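Local structure of probable fatty acyl-CoA transferase Rv3272 (Mycobacterium tuberculosis, 5YX6) at residues 39-44 and 76-81; 14-19 and 91-96; 18-23 and 101-106; 69-74 and 378-383. The protein binds fatty acyl-CoAs of varying chain length, palmitoyl-CoA most tightly, and probably works as a family III CoA transferase in fatty acid metabolism. All coordinates share one frame; numbering follows the deposited sequence.

Interaction 1 (39-44 and 76-81)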
loop_
_atom_site.group_PDB
_atom_site.type_symbol
_atom_site.label_atom_id
_atom_site.label_comp_id
_atom_site.label_asym_id
_atom_site.label_seq_id
_atom_site.Cartn_x
_atom_site.Cartn_y
_atom_site.Cartn_z
ATOM N N ILE A 39 -5.494 -7.470 -21.822
ATOM C CA ILE A 39 -6.185 -8.688 -22.217
ATOM C C ILE A 39 -6.021 -9.750 -21.145
ATOM O O ILE A 39 -4.907 -10.230 -20.915
ATOM C CB ILE A 39 -5.648 -9.239 -23.556
ATOM C CG1 ILE A 39 -5.753 -8.185 -24.653
ATOM C CG2 ILE A 39 -6.381 -10.518 -23.946
ATOM C CD1 ILE A 39 -5.145 -8.637 -25.957
ATOM N N LYS A 40 -7.123 -10.082 -20.472
ATOM C CA LYS A 40 -7.140 -11.165 -19.496
ATOM C C LYS A 40 -7.003 -12.503 -20.206
ATOM O O LYS A 40 -7.606 -12.712 -21.250
ATOM C CB LYS A 40 -8.432 -11.163 -18.674
ATOM C CG LYS A 40 -8.518 -10.138 -17.582
ATOM C CD LYS A 40 -9.761 -10.381 -16.736
ATOM C CE LYS A 40 -9.556 -11.497 -15.708
ATOM N NZ LYS A 40 -8.525 -11.155 -14.680
ATOM N N VAL A 41 -6.202 -13.393 -19.638
ATOM C CA VAL A 41 -6.127 -14.767 -20.096
ATOM C C VAL A 41 -6.733 -15.667 -19.016
ATOM O O VAL A 41 -6.166 -15.808 -17.937
ATOM C CB VAL A 41 -4.674 -15.184 -20.394
ATOM C CG1 VAL A 41 -4.598 -16.662 -20.781
ATOM C CG2 VAL A 41 -4.071 -14.283 -21.494
ATOM N N GLU A 42 -7.893 -16.259 -19.294
ATOM C CA GLU A 42 -8.592 -17.048 -18.276
ATOM C C GLU A 42 -8.682 -18.521 -18.660
ATOM O O GLU A 42 -8.590 -18.882 -19.838
ATOM C CB GLU A 42 -9.996 -16.486 -18.039
ATOM C CG GLU A 42 -10.031 -14.960 -17.891
ATOM C CD GLU A 42 -11.427 -14.408 -17.618
ATOM O OE1 GLU A 42 -11.834 -13.462 -18.330
ATOM O OE2 GLU A 42 -12.109 -14.903 -16.692
ATOM N N ALA A 43 -8.860 -19.366 -17.649
ATOM C CA ALA A 43 -9.115 -20.779 -17.861
ATOM C C ALA A 43 -10.461 -20.930 -18.551
ATOM O O ALA A 43 -11.300 -20.034 -18.439
ATOM C CB ALA A 43 -9.093 -21.533 -16.531
ATOM N N PRO A 44 -10.656 -22.035 -19.302
ATOM C CA PRO A 44 -11.930 -22.275 -19.989
ATOM C C PRO A 44 -13.098 -22.119 -19.030
ATOM O O PRO A 44 -13.063 -22.678 -17.932
ATOM C CB PRO A 44 -11.802 -23.719 -20.468
ATOM C CG PRO A 44 -10.351 -23.881 -20.707
ATOM C CD PRO A 44 -9.671 -23.086 -19.614
ATOM N N VAL A 76 -9.737 -13.502 -23.183
ATOM C CA VAL A 76 -9.612 -14.677 -24.016
ATOM C C VAL A 76 -9.683 -15.865 -23.073
ATOM O O VAL A 76 -9.205 -15.810 -21.936
ATOM C CB VAL A 76 -8.314 -14.703 -24.883
ATOM C CG1 VAL A 76 -8.246 -13.469 -25.777
ATOM C CG2 VAL A 76 -7.062 -14.831 -24.023
ATOM N N THR A 77 -10.322 -16.925 -23.541
ATOM C CA THR A 77 -10.432 -18.148 -22.783
ATOM C C THR A 77 -9.580 -19.204 -23.456
ATOM O O THR A 77 -9.669 -19.442 -24.668
ATOM C CB THR A 77 -11.905 -18.582 -22.670
ATOM O OG1 THR A 77 -12.344 -18.395 -21.317
ATOM C CG2 THR A 77 -12.104 -20.037 -23.077
ATOM N N VAL A 78 -8.718 -19.818 -22.661
ATOM C CA VAL A 78 -7.769 -20.765 -23.202
ATOM C C VAL A 78 -7.358 -21.802 -22.154
ATOM O O VAL A 78 -7.291 -21.492 -20.965
ATOM C CB VAL A 78 -6.542 -19.986 -23.732
ATOM C CG1 VAL A 78 -5.272 -20.353 -22.987
ATOM C CG2 VAL A 78 -6.397 -20.145 -25.235
ATOM N N ASP A 79 -7.082 -23.026 -22.601
ATOM C CA ASP A 79 -6.538 -24.075 -21.735
ATOM C C ASP A 79 -5.037 -24.178 -21.953
ATOM O O ASP A 79 -4.593 -24.749 -22.948
ATOM C CB ASP A 79 -7.201 -25.427 -22.008
ATOM C CG ASP A 79 -6.608 -26.562 -21.158
ATOM O OD1 ASP A 79 -5.807 -26.288 -20.234
ATOM O OD2 ASP A 79 -6.943 -27.738 -21.417
ATOM N N LEU A 80 -4.265 -23.653 -21.007
ATOM C CA LEU A 80 -2.830 -23.443 -21.208
ATOM C C LEU A 80 -1.986 -24.727 -21.301
ATOM O O LEU A 80 -0.834 -24.679 -21.742
ATOM C CB LEU A 80 -2.292 -22.553 -20.085
ATOM C CG LEU A 80 -2.649 -21.064 -20.183
ATOM C CD1 LEU A 80 -2.207 -20.329 -18.921
ATOM C CD2 LEU A 80 -2.027 -20.430 -21.416
ATOM N N THR A 81 -2.557 -25.867 -20.913
ATOM C CA THR A 81 -1.830 -27.141 -20.977
ATOM C C THR A 81 -1.743 -27.740 -22.383
ATOM O O THR A 81 -0.846 -28.535 -22.658
ATOM C CB THR A 81 -2.460 -28.200 -20.056
ATOM O OG1 THR A 81 -3.842 -28.373 -20.389
ATOM C CG2 THR A 81 -2.338 -27.783 -18.601
#
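Two parallel strands, 37-42 and 74-77, run side by side at one edge of the Rossmann-type sheet of the large domain, with 74-77 the outermost strand within this chain. The backbone bonds follow the parallel pattern, V76 bonding to the residues flanking V41: its N donates to K40 O at 3.0 Å, and its O accepts from E42 N at 3.0 Å in a nearly straight bond (174°). E42 O then takes V78 N, also at 3.0 Å and almost along the C=O axis, so the pairing outlasts the second strand by one residue.

The apolar contacts lie on the face carrying V41 and V76. These two run alongside each other in the same direction, CG2 of V41 against CG2 of V76 at 4.0 Å. V76 CG1 reaches across to I39 CG2, 3.9 Å away, where the two side chains cross obliquely. M89 of helix 83-94 covers V41, and F390 of helix 387-390 covers I39 and V76.

On the other face, T77 OG1 makes only a weak, 3.5 Å bond to A43 O, whereas the E42 carboxylate is held by S75, R50 and the backbone N of E47. K40 NZ is held by N70 and E47. Beyond the strands, the P44 ring closes the contact, its CG resting on D79 CB at 3.7 Å and its CD lying 3.2 Å from V78 O.

Interaction 2 (14-19 and 91-96)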
loop_
_atom_site.group_PDB
_atom_site.type_symbol
_atom_site.label_atom_id
_atom_site.label_comp_id
_atom_site.label_asym_id
_atom_site.label_seq_id
_atom_site.Cartn_x
_atom_site.Cartn_y
_atom_site.Cartn_z
ATOM N N ARG A 14 -0.228 -2.743 -25.296
ATOM C CA ARG A 14 -1.031 -3.937 -25.091
ATOM C C ARG A 14 -0.461 -4.786 -23.958
ATOM O O ARG A 14 0.734 -5.070 -23.919
ATOM C CB ARG A 14 -1.115 -4.757 -26.383
ATOM C CG ARG A 14 -1.788 -6.109 -26.192
ATOM C CD ARG A 14 -2.016 -6.783 -27.506
ATOM N NE ARG A 14 -2.989 -6.046 -28.298
ATOM C CZ ARG A 14 -3.354 -6.381 -29.534
ATOM N NH1 ARG A 14 -2.834 -7.458 -30.110
ATOM N NH2 ARG A 14 -4.250 -5.648 -30.185
ATOM N N VAL A 15 -1.327 -5.185 -23.036
ATOM C CA VAL A 15 -0.913 -5.967 -21.882
ATOM C C VAL A 15 -1.614 -7.316 -21.882
ATOM O O VAL A 15 -2.826 -7.388 -22.046
ATOM C CB VAL A 15 -1.220 -5.223 -20.564
ATOM C CG1 VAL A 15 -0.772 -6.044 -19.363
ATOM C CG2 VAL A 15 -0.570 -3.832 -20.563
ATOM N N LEU A 16 -0.842 -8.379 -21.705
ATOM C CA LEU A 16 -1.379 -9.729 -21.549
ATOM C C LEU A 16 -1.438 -10.099 -20.075
ATOM O O LEU A 16 -0.396 -10.316 -19.456
ATOM C CB LEU A 16 -0.517 -10.738 -22.300
ATOM C CG LEU A 16 -1.047 -11.162 -23.658
ATOM C CD1 LEU A 16 -1.216 -9.932 -24.527
ATOM C CD2 LEU A 16 -0.111 -12.190 -24.300
ATOM N N ASP A 17 -2.642 -10.182 -19.517
ATOM C CA ASP A 17 -2.806 -10.319 -18.063
ATOM C C ASP A 17 -3.196 -11.747 -17.670
ATOM O O ASP A 17 -4.361 -12.119 -17.789
ATOM C CB ASP A 17 -3.868 -9.321 -17.563
ATOM C CG ASP A 17 -4.011 -9.298 -16.032
ATOM O OD1 ASP A 17 -3.311 -10.083 -15.357
ATOM O OD2 ASP A 17 -4.833 -8.495 -15.501
ATOM N N PHE A 18 -2.231 -12.524 -17.177
ATOM C CA PHE A 18 -2.485 -13.908 -16.742
ATOM C C PHE A 18 -2.912 -14.022 -15.266
ATOM O O PHE A 18 -3.144 -15.130 -14.778
ATOM C CB PHE A 18 -1.237 -14.793 -16.955
ATOM C CG PHE A 18 -0.898 -15.085 -18.411
ATOM C CD1 PHE A 18 -0.175 -14.173 -19.174
ATOM C CD2 PHE A 18 -1.254 -16.295 -18.992
ATOM C CE1 PHE A 18 0.155 -14.449 -20.500
ATOM C CE2 PHE A 18 -0.930 -16.577 -20.311
ATOM C CZ PHE A 18 -0.222 -15.652 -21.069
ATOM N N THR A 19 -3.027 -12.895 -14.563
ATOM C CA THR A 19 -3.220 -12.902 -13.103
ATOM C C THR A 19 -4.638 -13.261 -12.651
ATOM O O THR A 19 -5.592 -13.142 -13.416
ATOM C CB THR A 19 -2.898 -11.521 -12.473
ATOM O OG1 THR A 19 -3.908 -10.578 -12.849
ATOM C CG2 THR A 19 -1.530 -11.011 -12.905
ATOM N N ARG A 91 1.810 -16.356 -30.141
ATOM C CA ARG A 91 1.489 -15.398 -31.191
ATOM C C ARG A 91 0.908 -14.114 -30.614
ATOM O O ARG A 91 1.200 -13.023 -31.097
ATOM C CB ARG A 91 0.517 -16.002 -32.202
ATOM C CG ARG A 91 1.160 -17.039 -33.100
ATOM C CD ARG A 91 0.195 -17.537 -34.155
ATOM N NE ARG A 91 0.280 -18.985 -34.298
ATOM C CZ ARG A 91 -0.672 -19.835 -33.916
ATOM N NH1 ARG A 91 -1.797 -19.387 -33.365
ATOM N NH2 ARG A 91 -0.497 -21.138 -34.089
ATOM N N LEU A 92 0.071 -14.252 -29.590
ATOM C CA LEU A 92 -0.516 -13.095 -28.942
ATOM C C LEU A 92 0.584 -12.275 -28.244
ATOM O O LEU A 92 0.573 -11.047 -28.287
ATOM C CB LEU A 92 -1.606 -13.528 -27.958
ATOM C CG LEU A 92 -2.485 -12.451 -27.328
ATOM C CD1 LEU A 92 -2.963 -11.463 -28.378
ATOM C CD2 LEU A 92 -3.668 -13.078 -26.590
ATOM N N ALA A 93 1.536 -12.954 -27.615
ATOM C CA ALA A 93 2.630 -12.274 -26.923
ATOM C C ALA A 93 3.573 -11.528 -27.874
ATOM O O ALA A 93 4.166 -10.515 -27.500
ATOM C CB ALA A 93 3.416 -13.259 -26.094
ATOM N N ASP A 94 3.724 -12.026 -29.097
ATOM C CA ASP A 94 4.533 -11.322 -30.092
ATOM C C ASP A 94 4.009 -9.906 -30.332
ATOM O O ASP A 94 4.758 -9.019 -30.728
ATOM C CB ASP A 94 4.572 -12.094 -31.419
ATOM C CG ASP A 94 5.421 -13.363 -31.343
ATOM O OD1 ASP A 94 6.182 -13.535 -30.359
ATOM O OD2 ASP A 94 5.329 -14.187 -32.285
ATOM N N THR A 95 2.728 -9.693 -30.054
ATOM C CA THR A 95 2.103 -8.404 -30.295
ATOM C C THR A 95 2.020 -7.557 -29.029
ATOM O O THR A 95 1.492 -6.445 -29.059
ATOM C CB THR A 95 0.678 -8.564 -30.856
ATOM O OG1 THR A 95 -0.181 -9.085 -29.831
ATOM C CG2 THR A 95 0.669 -9.494 -32.065
ATOM N N ALA A 96 2.532 -8.079 -27.917
ATOM C CA ALA A 96 2.331 -7.427 -26.623
ATOM C C ALA A 96 3.518 -6.581 -26.177
ATOM O O ALA A 96 4.667 -6.878 -26.492
ATOM C CB ALA A 96 2.021 -8.468 -25.561
#
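L16 is the bump in this contact: its forked tip enters a shallow hollow formed by L92, A93 and A96 where helix 83-94 gives way to the turn after it. The two methyls divide the hollow between them. CD2 lies against the helix backbone, 3.8 Å from A93 N, and 3.9 Å from L92 CG, while CD1 leans the other way onto A96 CB at 3.7 Å. L16 and L92 cross obliquely, and the branch carbon of L92 sits against both prongs of the fork.

This is helix-on-sheet packing in the Rossmann-type domain, the end of helix 83-94 lying over the central strand 14-17 before the chain enters the neighbouring strand 98-101. Beside it R14 stretches out with CG anti to the backbone N (173°), then bends at chi3, carrying the guanidinium past T95. NH1 donates to T95 OG1 at 3.1 Å, bent to 143° at the hydrogen, with the hydroxyl at the edge of the guanidinium and near its plane; E37 takes NE in a salt bridge. T95 OG1 in turn donates to L92 O at 2.6 Å, on a lone pair in the carbonyl plane, and L92 O also accepts T95 N.

Interaction 3 (18-23 and 101-106)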
loop_
_atom_site.group_PDB
_atom_site.type_symbol
_atom_site.label_atom_id
_atom_site.label_comp_id
_atom_site.label_asym_id
_atom_site.label_seq_id
_atom_site.Cartn_x
_atom_site.Cartn_y
_atom_site.Cartn_z
ATOM N N PHE A 18 -2.231 -12.524 -17.177
ATOM C CA PHE A 18 -2.485 -13.908 -16.742
ATOM C C PHE A 18 -2.912 -14.022 -15.266
ATOM O O PHE A 18 -3.144 -15.130 -14.778
ATOM C CB PHE A 18 -1.237 -14.793 -16.955
ATOM C CG PHE A 18 -0.898 -15.085 -18.411
ATOM C CD1 PHE A 18 -0.175 -14.173 -19.174
ATOM C CD2 PHE A 18 -1.254 -16.295 -18.992
ATOM C CE1 PHE A 18 0.155 -14.449 -20.500
ATOM C CE2 PHE A 18 -0.930 -16.577 -20.311
ATOM C CZ PHE A 18 -0.222 -15.652 -21.069
ATOM N N THR A 19 -3.027 -12.895 -14.563
ATOM C CA THR A 19 -3.220 -12.902 -13.103
ATOM C C THR A 19 -4.638 -13.261 -12.651
ATOM O O THR A 19 -5.592 -13.142 -13.416
ATOM C CB THR A 19 -2.898 -11.521 -12.473
ATOM O OG1 THR A 19 -3.908 -10.578 -12.849
ATOM C CG2 THR A 19 -1.530 -11.011 -12.905
ATOM N N GLN A 20 -4.768 -13.707 -11.404
ATOM C CA GLN A 20 -6.085 -13.972 -10.816
ATOM C C GLN A 20 -6.230 -13.343 -9.436
ATOM O O GLN A 20 -5.254 -12.862 -8.862
ATOM C CB GLN A 20 -6.374 -15.469 -10.715
ATOM C CG GLN A 20 -6.341 -16.208 -12.034
ATOM C CD GLN A 20 -6.337 -17.706 -11.836
ATOM O OE1 GLN A 20 -7.283 -18.267 -11.270
ATOM N NE2 GLN A 20 -5.277 -18.366 -12.291
ATOM N N ASN A 21 -7.456 -13.363 -8.918
ATOM C CA ASN A 21 -7.771 -12.888 -7.570
ATOM C C ASN A 21 -7.624 -11.366 -7.496
ATOM O O ASN A 21 -8.227 -10.674 -8.318
ATOM C CB ASN A 21 -6.919 -13.617 -6.531
ATOM C CG ASN A 21 -7.035 -15.136 -6.655
ATOM O OD1 ASN A 21 -8.141 -15.666 -6.815
ATOM N ND2 ASN A 21 -5.898 -15.839 -6.603
ATOM N N VAL A 22 -6.846 -10.815 -6.562
ATOM C CA VAL A 22 -6.935 -9.353 -6.357
ATOM C C VAL A 22 -5.693 -8.521 -6.724
ATOM O O VAL A 22 -5.820 -7.553 -7.471
ATOM C CB VAL A 22 -7.327 -9.023 -4.887
ATOM C CG1 VAL A 22 -7.271 -7.509 -4.624
ATOM C CG2 VAL A 22 -8.721 -9.564 -4.579
ATOM N N ALA A 23 -4.517 -8.878 -6.212
ATOM C CA ALA A 23 -3.308 -8.054 -6.387
ATOM C C ALA A 23 -2.941 -7.801 -7.863
ATOM O O ALA A 23 -2.874 -6.648 -8.311
ATOM C CB ALA A 23 -2.144 -8.686 -5.668
ATOM N N GLU A 101 2.167 -11.826 -14.961
ATOM C CA GLU A 101 1.925 -13.188 -14.493
ATOM C C GLU A 101 2.024 -13.338 -12.970
ATOM O O GLU A 101 2.896 -12.743 -12.342
ATOM C CB GLU A 101 2.911 -14.126 -15.182
ATOM C CG GLU A 101 2.852 -15.538 -14.674
ATOM C CD GLU A 101 3.935 -15.851 -13.660
ATOM O OE1 GLU A 101 5.069 -15.345 -13.815
ATOM O OE2 GLU A 101 3.649 -16.619 -12.719
ATOM N N ALA A 102 1.146 -14.155 -12.386
ATOM C CA ALA A 102 1.102 -14.332 -10.935
ATOM C C ALA A 102 0.897 -15.789 -10.500
ATOM O O ALA A 102 0.322 -16.051 -9.444
ATOM C CB ALA A 102 0.015 -13.453 -10.336
ATOM N N PHE A 103 1.356 -16.735 -11.309
ATOM C CA PHE A 103 1.360 -18.126 -10.885
ATOM C C PHE A 103 2.495 -18.304 -9.892
ATOM O O PHE A 103 3.338 -17.418 -9.749
ATOM C CB PHE A 103 1.540 -19.082 -12.068
ATOM C CG PHE A 103 0.455 -18.983 -13.100
ATOM C CD1 PHE A 103 -0.871 -19.159 -12.749
ATOM C CD2 PHE A 103 0.768 -18.718 -14.427
ATOM C CE1 PHE A 103 -1.869 -19.064 -13.693
ATOM C CE2 PHE A 103 -0.225 -18.622 -15.380
ATOM C CZ PHE A 103 -1.548 -18.795 -15.010
ATOM N N ARG A 104 2.504 -19.425 -9.180
ATOM C CA ARG A 104 3.620 -19.718 -8.291
ATOM C C ARG A 104 4.847 -19.980 -9.165
ATOM O O ARG A 104 4.703 -20.425 -10.308
ATOM C CB ARG A 104 3.309 -20.917 -7.383
ATOM C CG ARG A 104 3.451 -22.271 -8.068
ATOM C CD ARG A 104 3.022 -23.390 -7.140
ATOM N NE ARG A 104 1.595 -23.325 -6.840
ATOM C CZ ARG A 104 0.958 -24.194 -6.062
ATOM N NH1 ARG A 104 1.626 -25.190 -5.494
ATOM N NH2 ARG A 104 -0.346 -24.058 -5.843
ATOM N N PRO A 105 6.053 -19.717 -8.626
ATOM C CA PRO A 105 7.323 -19.883 -9.347
ATOM C C PRO A 105 7.440 -21.187 -10.121
ATOM O O PRO A 105 7.038 -22.228 -9.610
ATOM C CB PRO A 105 8.362 -19.834 -8.227
ATOM C CG PRO A 105 7.747 -18.924 -7.213
ATOM C CD PRO A 105 6.259 -19.148 -7.280
ATOM N N GLY A 106 7.975 -21.111 -11.340
ATOM C CA GLY A 106 8.219 -22.279 -12.172
ATOM C C GLY A 106 7.115 -22.671 -13.142
ATOM O O GLY A 106 7.357 -23.379 -14.129
#
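F103 reaches the 18-23 loop with the far end of its ring. Its CE1 meets Q20 NE2 at 3.8 Å, the amide nitrogen lying near the ring plane and the amide itself turned steeply, 76° from the ring. The Q20 chain, extended beyond CG, carries the amide that far. At the neighbouring ring corner, F103 CZ lies 4.0 Å from F18 O, and CE2 is a looser 4.3 Å from F18 CB. Beside it, methyl meets methyl: T19 CG2 against A102 CB at 3.9 Å. No hydrogen bond joins the two segments; their contact is packing.

In the next shell, T19 has CG2 anti to its carbonyl carbon, which leaves OG1 wedged between N and C, turned to D17. E101 OE2 takes a weak bond from F103 N at 2.7 Å, bent to 123°, while OE1 forms a salt bridge with R129. M108 of helix 107-110 packs on F18, E101 and F103.

Farther out, V22 touches D175, the probable nucleophile, whose side chain is about 10 Å from that of A102. A glycerol, probably from the crystallisation liquor, lies about 4 Å from the F103 side chain and bonds to R104. Two loops meeting beyond the carboxyl ends of neighbouring parallel strands, 14-17 and 98-101, are characteristic of Rossmann-type domains, where this end of the sheet usually carries the active site.

Interaction 4 (69-74 and 378-383)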
loop_
_atom_site.group_PDB
_atom_site.type_symbol
_atom_site.label_atom_id
_atom_site.label_comp_id
_atom_site.label_asym_id
_atom_site.label_seq_id
_atom_site.Cartn_x
_atom_site.Cartn_y
_atom_site.Cartn_z
ATOM N N ASN A 69 -12.029 -4.941 -10.305
ATOM C CA ASN A 69 -10.675 -4.841 -10.841
ATOM C C ASN A 69 -10.497 -5.361 -12.279
ATOM O O ASN A 69 -9.368 -5.594 -12.715
ATOM C CB ASN A 69 -9.689 -5.574 -9.926
ATOM C CG ASN A 69 -9.565 -4.932 -8.554
ATOM O OD1 ASN A 69 -9.665 -3.715 -8.403
ATOM N ND2 ASN A 69 -9.307 -5.752 -7.550
ATOM N N ASN A 70 -11.591 -5.542 -13.014
ATOM C CA ASN A 70 -11.492 -6.029 -14.391
ATOM C C ASN A 70 -12.374 -5.265 -15.366
ATOM O O ASN A 70 -12.715 -5.765 -16.428
ATOM C CB ASN A 70 -11.830 -7.518 -14.439
ATOM C CG ASN A 70 -10.873 -8.337 -13.627
ATOM O OD1 ASN A 70 -9.758 -8.612 -14.053
ATOM N ND2 ASN A 70 -11.273 -8.667 -12.416
ATOM N N ARG A 71 -12.744 -4.048 -15.000
ATOM C CA ARG A 71 -13.540 -3.209 -15.874
ATOM C C ARG A 71 -12.700 -2.714 -17.049
ATOM O O ARG A 71 -11.541 -2.339 -16.878
ATOM C CB ARG A 71 -14.130 -2.047 -15.075
ATOM C CG ARG A 71 -15.075 -2.508 -13.974
ATOM C CD ARG A 71 -15.379 -1.430 -12.960
ATOM N NE ARG A 71 -14.175 -1.005 -12.248
ATOM C CZ ARG A 71 -13.542 0.144 -12.456
ATOM N NH1 ARG A 71 -12.452 0.436 -11.761
ATOM N NH2 ARG A 71 -13.996 0.998 -13.360
ATOM N N GLY A 72 -13.267 -2.769 -18.251
ATOM C CA GLY A 72 -12.602 -2.232 -19.424
ATOM C C GLY A 72 -11.527 -3.165 -19.937
ATOM O O GLY A 72 -10.783 -2.826 -20.855
ATOM N N LYS A 73 -11.417 -4.340 -19.331
ATOM C CA LYS A 73 -10.480 -5.327 -19.832
ATOM C C LYS A 73 -11.115 -6.158 -20.937
ATOM O O LYS A 73 -12.333 -6.140 -21.119
ATOM C CB LYS A 73 -9.983 -6.225 -18.708
ATOM C CG LYS A 73 -9.073 -5.511 -17.731
ATOM C CD LYS A 73 -8.541 -6.465 -16.679
ATOM C CE LYS A 73 -7.781 -5.737 -15.574
ATOM N NZ LYS A 73 -7.253 -6.724 -14.584
ATOM N N LYS A 74 -10.274 -6.846 -21.698
ATOM C CA LYS A 74 -10.735 -7.838 -22.652
ATOM C C LYS A 74 -10.415 -9.231 -22.146
ATOM O O LYS A 74 -9.606 -9.393 -21.233
ATOM C CB LYS A 74 -10.127 -7.565 -24.027
ATOM C CG LYS A 74 -10.439 -6.150 -24.443
ATOM C CD LYS A 74 -10.119 -5.836 -25.876
ATOM C CE LYS A 74 -10.581 -4.417 -26.192
ATOM N NZ LYS A 74 -10.221 -3.980 -27.571
ATOM N N ASP A 378 -16.609 1.308 -18.867
ATOM C CA ASP A 378 -16.909 -0.031 -19.377
ATOM C C ASP A 378 -17.034 -1.072 -18.275
ATOM O O ASP A 378 -16.330 -1.013 -17.268
ATOM C CB ASP A 378 -15.838 -0.509 -20.369
ATOM C CG ASP A 378 -15.580 0.478 -21.491
ATOM O OD1 ASP A 378 -16.419 1.376 -21.723
ATOM O OD2 ASP A 378 -14.522 0.351 -22.148
ATOM N N PRO A 379 -17.943 -2.035 -18.470
ATOM C CA PRO A 379 -18.089 -3.178 -17.578
ATOM C C PRO A 379 -16.956 -4.174 -17.795
ATOM O O PRO A 379 -16.203 -4.058 -18.766
ATOM C CB PRO A 379 -19.426 -3.775 -18.011
ATOM C CG PRO A 379 -19.476 -3.483 -19.470
ATOM C CD PRO A 379 -18.855 -2.125 -19.624
ATOM N N PRO A 380 -16.825 -5.147 -16.894
ATOM C CA PRO A 380 -15.888 -6.242 -17.155
ATOM C C PRO A 380 -16.299 -7.030 -18.394
ATOM O O PRO A 380 -17.484 -7.040 -18.732
ATOM C CB PRO A 380 -15.993 -7.102 -15.896
ATOM C CG PRO A 380 -17.304 -6.725 -15.284
ATOM C CD PRO A 380 -17.486 -5.283 -15.588
ATOM N N PRO A 381 -15.335 -7.673 -19.066
ATOM C CA PRO A 381 -15.634 -8.569 -20.191
ATOM C C PRO A 381 -16.305 -9.862 -19.727
ATOM O O PRO A 381 -16.032 -10.323 -18.621
ATOM C CB PRO A 381 -14.251 -8.876 -20.772
ATOM C CG PRO A 381 -13.342 -8.811 -19.569
ATOM C CD PRO A 381 -13.899 -7.676 -18.726
ATOM N N THR A 382 -17.143 -10.452 -20.571
ATOM C CA THR A 382 -17.620 -11.805 -20.321
ATOM C C THR A 382 -16.458 -12.760 -20.585
ATOM O O THR A 382 -15.520 -12.421 -21.305
ATOM C CB THR A 382 -18.839 -12.167 -21.205
ATOM O OG1 THR A 382 -18.500 -12.033 -22.595
ATOM C CG2 THR A 382 -20.013 -11.254 -20.888
ATOM N N ALA A 383 -16.493 -13.936 -19.979
ATOM C CA ALA A 383 -15.401 -14.886 -20.128
ATOM C C ALA A 383 -15.196 -15.295 -21.595
ATOM O O ALA A 383 -16.092 -15.855 -22.221
ATOM C CB ALA A 383 -15.659 -16.105 -19.265
#
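P381 lays its ring over the backbone of the 70-73 turn, overlapping two carbonyl oxygens at once: CD is 3.2 Å from N70 O and equally far from K73 O, and CG also touches K73 O at 3.2 Å. N70 to K73 form a type II beta turn, with G72 at positive phi (78°), and the three prolines P379-P381 run along it in polyproline II conformation. N70 O is approached a second time by the CA of P380, at 3.3 Å in a CH...O contact. R71 contributes its base rather than its tip: CB sits 3.3 Å from D378 O, and its CG touches P380 CD where the two side chains cross obliquely; NE is held by P68 O.

A single hydrogen bond joins the segments. G72 N donates to P379 O at 3.2 Å; the N-H points almost straight at the oxygen (175°) but arrives from well above the carbonyl plane, 60° out of it. G72 has no side chain, and D378 CB comes up to its CA at 3.8 Å.

K73, extended beyond CG, runs away from the prolines into a polar cluster. Its NZ donates to N69 O in that carbonyl's plane and to N70 OD1 from above the N70 side-chain amide plane. It also forms a salt bridge with D17 OD2, which probably keeps the buried ammonium charged, and a hydrogen bond to P25 O. The turn leads into strand 74-77, outermost in the sheet within this chain, with helix 23-33 and strand 37-42 against K73, strand 350-353 against R71, and the proline segment heading for helix 387-390.

All four contacts lie in the large Rossmann-type domain, their centres 12 to 18 Å apart. Interactions 1 and 2 share its parallel sheet: strands 37-42 and 14-17 are neighbours, joined by backbone hydrogen bonds between I39 and both V15 and D17. Interaction 3 continues from the end of strand 14-17, sharing F18 and T19 with interaction 2, and L80 of interaction 1 packs on F18 and F103. Along the chain, interaction 1 is nested within the loops closed by interactions 2 and 3, whereas interaction 4 crosses all three. The C-terminal segment 378-383 thereby closes back on the sheet formed by the N-terminal part of the chain, while interaction 3 lies nearest the probable nucleophile.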